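Local coordinates for STM4351 (Salmonella enterica, PDB 2Y7I), which binds arginine with high specificity in the periplasm as a family 3 solute-binding protein, probably handing it to a membrane transporter, at residues G102-F107 with R153-F158; V137-D140 with N144-T147; D148-R153 with K169-Y174; G165-L168 with D173-I176. One frame throughout, in Å; residues are numbered along the deposited sequence.

All four contacts belong to one lobe of the binding protein and gather around its five-stranded mixed sheet. Contacts 1, 2 and 3 are partly buried, whereas contact 4 is a surface contact. Helix 142-150 serves both contacts 2 and 3, packing on strand 135-139 in the first and on the loop before strand 174-176 in the second. Tyr-174 is shared by contacts 3 and 4, meeting a different helix in each. Their chemistry differs: contact 1 pairs a phenol-carboxylate bond with two phenylalanines, contact 2 combines CH-pi packing, a water bridge and zinc, contact 3 has a lysine-amide bond, and contact 4 is apolar.

Contact 1: G102-F107 with R153-F158; sequences GAYHTF and RLEGVF
From Tyr-104 to Phe-107 the loop runs at 51° to the line from Glu-155 to Phe-158, and side chains bridge the two backbones at two separate places. The setting is the mixed sheet of one lobe of a type 2 periplasmic binding protein: strand 156-160 lies between strands 114-118 and 95-100, and the loop follows strand 95-100.

The first bridge is polar. Tyr-104 and Glu-155 extend across each other at about a right angle, and the phenol OH of Tyr-104 donates a hydrogen bond to OE1 of Glu-155, 2.6 Å away. OE1 sits at the edge of the tyrosine ring and is met on its anti side, while ring and carboxylate planes are turned 76° apart. Glu-155 bends at chi2 (-57°), which turns its carboxylate so that OE1 meets the phenol; CG of Glu-155 lies 3.4 Å from Tyr-104 OH. Arg-100 adds a long, weak ion pair to the same OE1.

The second bridge is apolar and buried. Phe-107 directs its edge toward the face of Phe-158 in an offset T-shaped pair, ring centroids 5.8 Å apart. Val-97 of strand 95-100 touches both rings, and His-123 makes another edge-to-face pair with Phe-158. The pair joins loop to sheet; the side chain of Phe-158 is about 9 Å from the bound arginine. The closest carbons of the ring pair are CZ of Phe-107 and CE1 of Phe-158, 3.9 Å apart.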
# COMPACT_ATOMS: atom_id res chain seq x y z
N GLY A 102 19.94 18.80 23.21
CA GLY A 102 19.99 18.93 24.67
C GLY A 102 19.46 20.23 25.24
O GLY A 102 19.36 20.37 26.46
N ALA A 103 19.10 21.20 24.39
CA ALA A 103 18.72 22.53 24.88
C ALA A 103 17.30 22.61 25.44
O ALA A 103 17.02 23.45 26.31
CB ALA A 103 18.95 23.60 23.80
N TYR A 104 16.41 21.76 24.93
CA TYR A 104 14.99 21.72 25.32
C TYR A 104 14.55 20.26 25.34
O TYR A 104 15.02 19.44 24.52
CB TYR A 104 14.10 22.56 24.36
CG TYR A 104 14.49 24.04 24.34
CD1 TYR A 104 14.05 24.91 25.34
CD2 TYR A 104 15.34 24.54 23.35
CE1 TYR A 104 14.44 26.26 25.35
CE2 TYR A 104 15.73 25.87 23.34
CZ TYR A 104 15.27 26.72 24.34
OH TYR A 104 15.66 28.04 24.35
N HIS A 105 13.66 19.93 26.28
CA HIS A 105 13.07 18.59 26.36
C HIS A 105 11.57 18.62 26.08
O HIS A 105 11.02 17.70 25.48
CB HIS A 105 13.31 17.98 27.75
CG HIS A 105 14.72 17.57 28.01
ND1 HIS A 105 15.12 16.25 28.02
CD2 HIS A 105 15.83 18.29 28.28
CE1 HIS A 105 16.41 16.18 28.27
NE2 HIS A 105 16.87 17.40 28.44
N THR A 106 10.92 19.68 26.54
CA THR A 106 9.45 19.74 26.51
C THR A 106 8.96 21.07 25.97
O THR A 106 9.70 22.08 25.94
CB THR A 106 8.83 19.58 27.93
OG1 THR A 106 9.13 20.73 28.72
CG2 THR A 106 9.34 18.33 28.65
N PHE A 107 7.68 21.09 25.58
CA PHE A 107 7.02 22.34 25.21
C PHE A 107 7.07 23.39 26.33
O PHE A 107 7.27 24.58 26.05
CB PHE A 107 5.58 22.09 24.77
CG PHE A 107 5.47 21.51 23.37
CD1 PHE A 107 5.83 22.28 22.26
CD2 PHE A 107 5.01 20.22 23.17
CE1 PHE A 107 5.74 21.75 20.97
CE2 PHE A 107 4.91 19.68 21.89
CZ PHE A 107 5.28 20.45 20.78
N ARG A 153 17.97 32.78 15.27
CA ARG A 153 16.78 33.62 15.27
C ARG A 153 15.57 32.88 15.83
O ARG A 153 14.55 33.49 16.16
CB ARG A 153 16.50 34.15 13.86
CG ARG A 153 17.26 35.41 13.55
CD ARG A 153 16.84 36.00 12.22
NE ARG A 153 16.66 37.45 12.30
CZ ARG A 153 15.47 38.05 12.36
NH1 ARG A 153 14.35 37.33 12.35
NH2 ARG A 153 15.40 39.38 12.43
N LEU A 154 15.70 31.56 15.92
CA LEU A 154 14.66 30.72 16.49
C LEU A 154 15.28 29.76 17.47
O LEU A 154 16.47 29.45 17.35
CB LEU A 154 13.97 29.90 15.39
CG LEU A 154 13.31 30.60 14.21
CD1 LEU A 154 12.93 29.56 13.16
CD2 LEU A 154 12.08 31.39 14.66
N GLU A 155 14.49 29.29 18.42
CA GLU A 155 14.93 28.21 19.31
C GLU A 155 14.55 26.82 18.82
O GLU A 155 15.17 25.83 19.20
CB GLU A 155 14.43 28.44 20.74
CG GLU A 155 15.12 29.61 21.43
CD GLU A 155 16.63 29.44 21.45
OE1 GLU A 155 17.12 28.68 22.30
OE2 GLU A 155 17.33 30.07 20.63
N GLY A 156 13.52 26.75 17.97
CA GLY A 156 13.11 25.48 17.41
C GLY A 156 12.41 25.63 16.07
O GLY A 156 12.07 26.73 15.65
N VAL A 157 12.22 24.50 15.41
CA VAL A 157 11.42 24.41 14.19
C VAL A 157 10.52 23.20 14.39
O VAL A 157 10.99 22.16 14.83
CB VAL A 157 12.29 24.30 12.90
CG1 VAL A 157 11.41 23.94 11.67
CG2 VAL A 157 13.03 25.63 12.62
N PHE A 158 9.23 23.36 14.11
CA PHE A 158 8.19 22.38 14.44
C PHE A 158 7.57 21.87 13.14
O PHE A 158 7.09 22.67 12.33
CB PHE A 158 7.15 23.08 15.33
CG PHE A 158 6.01 22.22 15.80
CD1 PHE A 158 6.23 21.01 16.46
CD2 PHE A 158 4.70 22.69 15.66
CE1 PHE A 158 5.15 20.24 16.93
CE2 PHE A 158 3.61 21.93 16.13
CZ PHE A 158 3.84 20.71 16.76

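Contact 2: V137-D140 with N144-T147; sequences VAYD and NAFT. With ZN (zinc ion), chain D.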
# COMPACT_ATOMS: atom_id res chain seq x y z
N VAL A 137 6.48 31.40 14.77
CA VAL A 137 6.99 32.29 13.75
C VAL A 137 6.71 31.59 12.43
O VAL A 137 7.21 30.49 12.19
CB VAL A 137 8.50 32.57 13.93
CG1 VAL A 137 9.00 33.58 12.88
CG2 VAL A 137 8.79 33.07 15.34
N ALA A 138 5.90 32.24 11.60
CA ALA A 138 5.39 31.64 10.37
C ALA A 138 6.33 31.91 9.20
O ALA A 138 6.82 33.04 9.04
CB ALA A 138 3.99 32.19 10.06
N TYR A 139 6.54 30.88 8.39
CA TYR A 139 7.38 30.92 7.19
C TYR A 139 6.62 30.29 6.04
O TYR A 139 5.85 29.36 6.26
CB TYR A 139 8.66 30.09 7.42
CG TYR A 139 9.59 30.69 8.45
CD1 TYR A 139 9.46 30.38 9.81
CD2 TYR A 139 10.59 31.57 8.07
CE1 TYR A 139 10.30 30.94 10.76
CE2 TYR A 139 11.47 32.13 9.02
CZ TYR A 139 11.31 31.82 10.36
OH TYR A 139 12.16 32.38 11.28
N ASP A 140 6.84 30.76 4.82
CA ASP A 140 6.33 30.02 3.65
C ASP A 140 7.29 28.95 3.13
O ASP A 140 7.14 28.44 2.01
CB ASP A 140 5.88 30.98 2.54
CG ASP A 140 4.47 31.47 2.76
OD1 ASP A 140 3.97 31.32 3.90
OD2 ASP A 140 3.84 32.01 1.83
N ASN A 144 13.67 28.33 4.97
CA ASN A 144 13.96 29.59 5.65
C ASN A 144 13.91 29.45 7.17
O ASN A 144 14.65 30.12 7.89
CB ASN A 144 12.96 30.66 5.21
CG ASN A 144 13.02 30.92 3.71
OD1 ASN A 144 12.03 30.73 3.01
ND2 ASN A 144 14.18 31.33 3.22
N ALA A 145 13.01 28.60 7.64
CA ALA A 145 12.86 28.30 9.08
C ALA A 145 14.15 27.68 9.62
O ALA A 145 14.71 28.14 10.62
CB ALA A 145 11.67 27.38 9.31
N PHE A 146 14.64 26.64 8.93
CA PHE A 146 15.92 26.00 9.31
C PHE A 146 17.10 26.97 9.30
O PHE A 146 17.92 26.96 10.23
CB PHE A 146 16.21 24.79 8.40
CG PHE A 146 15.30 23.62 8.65
CD1 PHE A 146 15.08 23.15 9.94
CD2 PHE A 146 14.66 22.98 7.58
CE1 PHE A 146 14.24 22.06 10.17
CE2 PHE A 146 13.82 21.90 7.80
CZ PHE A 146 13.61 21.44 9.10
N THR A 147 17.18 27.81 8.28
CA THR A 147 18.21 28.84 8.23
C THR A 147 18.16 29.73 9.47
O THR A 147 19.19 30.02 10.08
CB THR A 147 18.08 29.70 6.95
OG1 THR A 147 18.18 28.85 5.80
CG2 THR A 147 19.18 30.76 6.88
ZN ZN D . 2.09 32.51 2.17
O HOH W 1 9.41 32.15 4.36
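A beta-alpha unit brings Tyr-139, at the end of edge strand 135-139, against Asn-144 and Ala-145 on the first turn of helix 142-150, and a zinc site sits at the turn between them. The tyrosine ring lies flat against the helix backbone. CA of Ala-145 is poised 3.8 Å from the ring centroid of Tyr-139, almost exactly on the ring normal, a CH-pi contact centred on the face. The methyl CB of Ala-145 rests on the same face, 3.8 Å from CD1 of Tyr-139. With its CG anti to the carbonyl carbon (chi1 -68°), the tyrosine swings its ring over toward the helix, and CB of Asn-144 packs beside CD2 of Tyr-139 at 3.8 Å. The phenol OH continues along the helix to a hydrogen bond with Asp-148.

The polar link is made through water. One molecule accepts from N of Asp-140 at 3.0 Å and donates to OD1 of Asn-144 at 3.3 Å, so the water joins strand end and helix beside the ring. CB of Asp-140 points away from the helix, and its OD2 binds the zinc ion at 1.9 Å, with Asp-55 as the other protein ligand. OD1, 2.8 Å from the metal, is instead held by the amide of Asn-119. The carboxylate thus binds zinc through one oxygen, and Asn-119, a second-shell residue, probably helps fix its rotation.

Contact 3: D148-R153 with K169-Y174; sequences DLKNNR and KNNPDY
The ring of Tyr-174 is the flat group that Leu-149 and Lys-150 pack against. Both reach it obliquely, while the carbonyl O of Asn-171 lies in plane at its edge and Trp-167 takes one face. Leu-149 and the tyrosine slide past each other in opposite directions, CG of Leu-149 coming to 3.9 Å from CE2 of Tyr-174. Lys-150 passes across the far end of the ring at about a right angle. Its CA is 3.5 Å from the OH of Tyr-174, and its CG lies 3.8 Å from that oxygen.

Beyond the ring the lysine chain turns at chi3 (-87°), which brings its ammonium to the side-chain amide of Asn-171. NZ of Lys-150 donates to OD1 of Asn-171 at 2.9 Å, with a C=O...N angle of 131° and a tilt of 18° from the carbonyl plane. The amide is gripped at both ends, since ND2 bonds to the carbonyl O of Trp-167, and this should limit its rotation.

A turn and a helix cap frame the contact: a type I beta turn from Asn-171 to Tyr-174 leads into strand 174-176, and helix 142-150 ends in a Schellman motif whose C-prime residue, Asn-152, has positive phi.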
# COMPACT_ATOMS: atom_id res chain seq x y z
N ASP A 148 16.95 30.15 9.83
CA ASP A 148 16.75 31.00 11.00
C ASP A 148 17.05 30.29 12.32
O ASP A 148 17.48 30.92 13.28
CB ASP A 148 15.35 31.58 11.00
CG ASP A 148 15.24 32.85 10.17
OD1 ASP A 148 16.20 33.18 9.43
OD2 ASP A 148 14.21 33.54 10.26
N LEU A 149 16.80 28.98 12.36
CA LEU A 149 17.20 28.18 13.52
C LEU A 149 18.72 28.16 13.67
O LEU A 149 19.25 28.38 14.76
CB LEU A 149 16.66 26.75 13.40
CG LEU A 149 17.05 25.71 14.47
CD1 LEU A 149 16.55 26.09 15.87
CD2 LEU A 149 16.57 24.33 14.09
N LYS A 150 19.42 27.93 12.57
CA LYS A 150 20.87 27.83 12.58
C LYS A 150 21.58 29.14 12.91
O LYS A 150 22.66 29.13 13.50
CB LYS A 150 21.37 27.24 11.26
CG LYS A 150 21.08 25.74 11.16
CD LYS A 150 22.03 25.03 10.22
CE LYS A 150 21.54 25.08 8.79
NZ LYS A 150 22.11 23.93 8.00
N ASN A 151 20.94 30.25 12.53
CA ASN A 151 21.43 31.60 12.81
C ASN A 151 20.96 32.14 14.17
O ASN A 151 21.13 33.32 14.46
CB ASN A 151 20.98 32.56 11.69
CG ASN A 151 21.83 32.42 10.43
OD1 ASN A 151 21.34 32.64 9.32
ND2 ASN A 151 23.09 32.06 10.60
N ASN A 152 20.38 31.27 14.99
CA ASN A 152 19.84 31.62 16.31
C ASN A 152 18.68 32.62 16.38
O ASN A 152 18.43 33.23 17.42
CB ASN A 152 20.96 32.02 17.30
CG ASN A 152 21.46 30.85 18.10
OD1 ASN A 152 22.54 30.32 17.84
ND2 ASN A 152 20.67 30.42 19.09
N ARG A 153 17.97 32.78 15.27
CA ARG A 153 16.78 33.62 15.27
C ARG A 153 15.57 32.88 15.83
O ARG A 153 14.55 33.49 16.16
CB ARG A 153 16.50 34.15 13.86
CG ARG A 153 17.26 35.41 13.55
CD ARG A 153 16.84 36.00 12.22
NE ARG A 153 16.66 37.45 12.30
CZ ARG A 153 15.47 38.05 12.36
NH1 ARG A 153 14.35 37.33 12.35
NH2 ARG A 153 15.40 39.38 12.43
N LYS A 169 19.93 14.74 9.39
CA LYS A 169 21.03 13.97 8.80
C LYS A 169 22.26 14.85 8.53
O LYS A 169 23.40 14.38 8.66
CB LYS A 169 20.57 13.22 7.55
CG LYS A 169 19.74 11.96 7.87
CD LYS A 169 19.09 11.34 6.64
CE LYS A 169 18.72 9.88 6.91
NZ LYS A 169 17.58 9.39 6.07
N ASN A 170 22.03 16.12 8.20
CA ASN A 170 23.14 17.05 7.91
C ASN A 170 23.36 18.12 8.98
O ASN A 170 24.09 19.09 8.76
CB ASN A 170 22.95 17.70 6.54
CG ASN A 170 22.87 16.69 5.44
OD1 ASN A 170 21.79 16.46 4.88
ND2 ASN A 170 23.98 16.06 5.12
N ASN A 171 22.74 17.93 10.14
CA ASN A 171 22.84 18.90 11.23
C ASN A 171 22.93 18.25 12.62
O ASN A 171 22.02 18.42 13.44
CB ASN A 171 21.66 19.88 11.16
CG ASN A 171 21.65 20.67 9.86
OD1 ASN A 171 22.37 21.66 9.71
ND2 ASN A 171 20.87 20.21 8.89
N PRO A 172 24.03 17.51 12.89
CA PRO A 172 24.11 16.73 14.13
C PRO A 172 24.22 17.58 15.42
O PRO A 172 24.16 17.02 16.51
CB PRO A 172 25.35 15.86 13.92
CG PRO A 172 26.23 16.67 13.01
CD PRO A 172 25.26 17.37 12.08
N ASP A 173 24.35 18.90 15.29
CA ASP A 173 24.32 19.76 16.48
C ASP A 173 22.90 19.91 17.04
O ASP A 173 22.70 20.45 18.13
CB ASP A 173 24.91 21.14 16.19
CG ASP A 173 26.41 21.12 16.03
OD1 ASP A 173 27.03 20.04 16.25
OD2 ASP A 173 26.98 22.18 15.71
N TYR A 174 21.92 19.44 16.27
CA TYR A 174 20.51 19.59 16.58
C TYR A 174 19.92 18.21 16.89
O TYR A 174 20.56 17.20 16.62
CB TYR A 174 19.80 20.29 15.42
CG TYR A 174 20.39 21.68 15.22
CD1 TYR A 174 21.56 21.86 14.49
CD2 TYR A 174 19.81 22.79 15.82
CE1 TYR A 174 22.13 23.12 14.33
CE2 TYR A 174 20.36 24.05 15.68
CZ TYR A 174 21.52 24.21 14.94
OH TYR A 174 22.07 25.47 14.81

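Contact 4: G165-L168 with D173-I176; sequences GKWL and DYAI
Aromatic packing joins Trp-167, near the end of helix 161-168, to Tyr-174 at the start of strand 174-176. The indole presents the edge of its six-membered ring to the tyrosine face, with centroids 5.3 Å apart and planes 64° from each other. CH2 of Trp-167 stands over that face, offset toward the rim, while its neighbour CZ3 reaches past to CB of Tyr-174 at 3.8 Å. The indole extends this far because its CG is anti to the backbone N (chi1 -178°), which carries the ring outward from the helix. It also stacks on Phe-146, so it is wedged between helix 142-150 and the tyrosine.

Helix 161-168 forms the connection of a beta-alpha-beta crossover: it leaves strand 156-160 and returns the chain to 174-176, a parallel strand at the sheet edge, with the antiparallel strand 95-100 lying between the two.

Aliphatic contacts come from Leu-168, whose two methyls divide the strand between them. CD2 settles against the backbone, 3.6 Å from both C and CB of Tyr-174, and lies 3.8 Å from N of Ala-175. CD1 points further along the strand to CG1 of Ile-176, also at 3.6 Å. Val-98 of strand 95-100 touches both Trp-167 and Leu-168 from the sheet. Ile-176 reaches back toward the helix, where it further meets Val-161 and Ile-164.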
# COMPACT_ATOMS: atom_id res chain seq x y z
N GLY A 165 13.55 14.76 10.67
CA GLY A 165 14.53 13.67 10.69
C GLY A 165 15.47 13.76 9.52
O GLY A 165 16.70 13.60 9.67
N LYS A 166 14.92 14.03 8.34
CA LYS A 166 15.73 14.17 7.13
C LYS A 166 16.73 15.32 7.25
O LYS A 166 17.92 15.16 6.95
CB LYS A 166 14.83 14.31 5.89
CG LYS A 166 15.56 14.62 4.60
CD LYS A 166 16.02 13.35 3.89
CE LYS A 166 16.06 13.56 2.38
NZ LYS A 166 17.29 14.30 1.97
N TRP A 167 16.26 16.48 7.70
CA TRP A 167 17.11 17.66 7.87
C TRP A 167 18.25 17.37 8.85
O TRP A 167 19.38 17.82 8.65
CB TRP A 167 16.27 18.85 8.37
CG TRP A 167 17.06 20.13 8.54
CD1 TRP A 167 17.45 21.00 7.54
CD2 TRP A 167 17.58 20.67 9.76
NE1 TRP A 167 18.17 22.04 8.08
CE2 TRP A 167 18.26 21.87 9.44
CE3 TRP A 167 17.53 20.25 11.10
CZ2 TRP A 167 18.89 22.66 10.41
CZ3 TRP A 167 18.15 21.04 12.07
CH2 TRP A 167 18.83 22.23 11.71
N LEU A 168 17.94 16.59 9.88
CA LEU A 168 18.90 16.27 10.94
C LEU A 168 20.11 15.50 10.46
O LEU A 168 21.19 15.59 11.05
CB LEU A 168 18.23 15.50 12.08
CG LEU A 168 17.48 16.36 13.09
CD1 LEU A 168 16.86 15.47 14.14
CD2 LEU A 168 18.44 17.38 13.74
N ASP A 173 24.35 18.90 15.29
CA ASP A 173 24.32 19.76 16.48
C ASP A 173 22.90 19.91 17.04
O ASP A 173 22.70 20.45 18.13
CB ASP A 173 24.91 21.14 16.19
CG ASP A 173 26.41 21.12 16.03
OD1 ASP A 173 27.03 20.04 16.25
OD2 ASP A 173 26.98 22.18 15.71
N TYR A 174 21.92 19.44 16.27
CA TYR A 174 20.51 19.59 16.58
C TYR A 174 19.92 18.21 16.89
O TYR A 174 20.56 17.20 16.62
CB TYR A 174 19.80 20.29 15.42
CG TYR A 174 20.39 21.68 15.22
CD1 TYR A 174 21.56 21.86 14.49
CD2 TYR A 174 19.81 22.79 15.82
CE1 TYR A 174 22.13 23.12 14.33
CE2 TYR A 174 20.36 24.05 15.68
CZ TYR A 174 21.52 24.21 14.94
OH TYR A 174 22.07 25.47 14.81
N ALA A 175 18.72 18.18 17.46
CA ALA A 175 18.06 16.90 17.79
C ALA A 175 16.56 17.09 17.90
O ALA A 175 16.08 18.18 18.21
CB ALA A 175 18.60 16.31 19.10
N ILE A 176 15.83 16.01 17.63
CA ILE A 176 14.41 15.97 17.86
C ILE A 176 14.18 16.07 19.37
O ILE A 176 14.78 15.33 20.16
CB ILE A 176 13.76 14.67 17.30
CG1 ILE A 176 13.72 14.70 15.76
CG2 ILE A 176 12.33 14.49 17.85
CD1 ILE A 176 13.33 13.34 15.11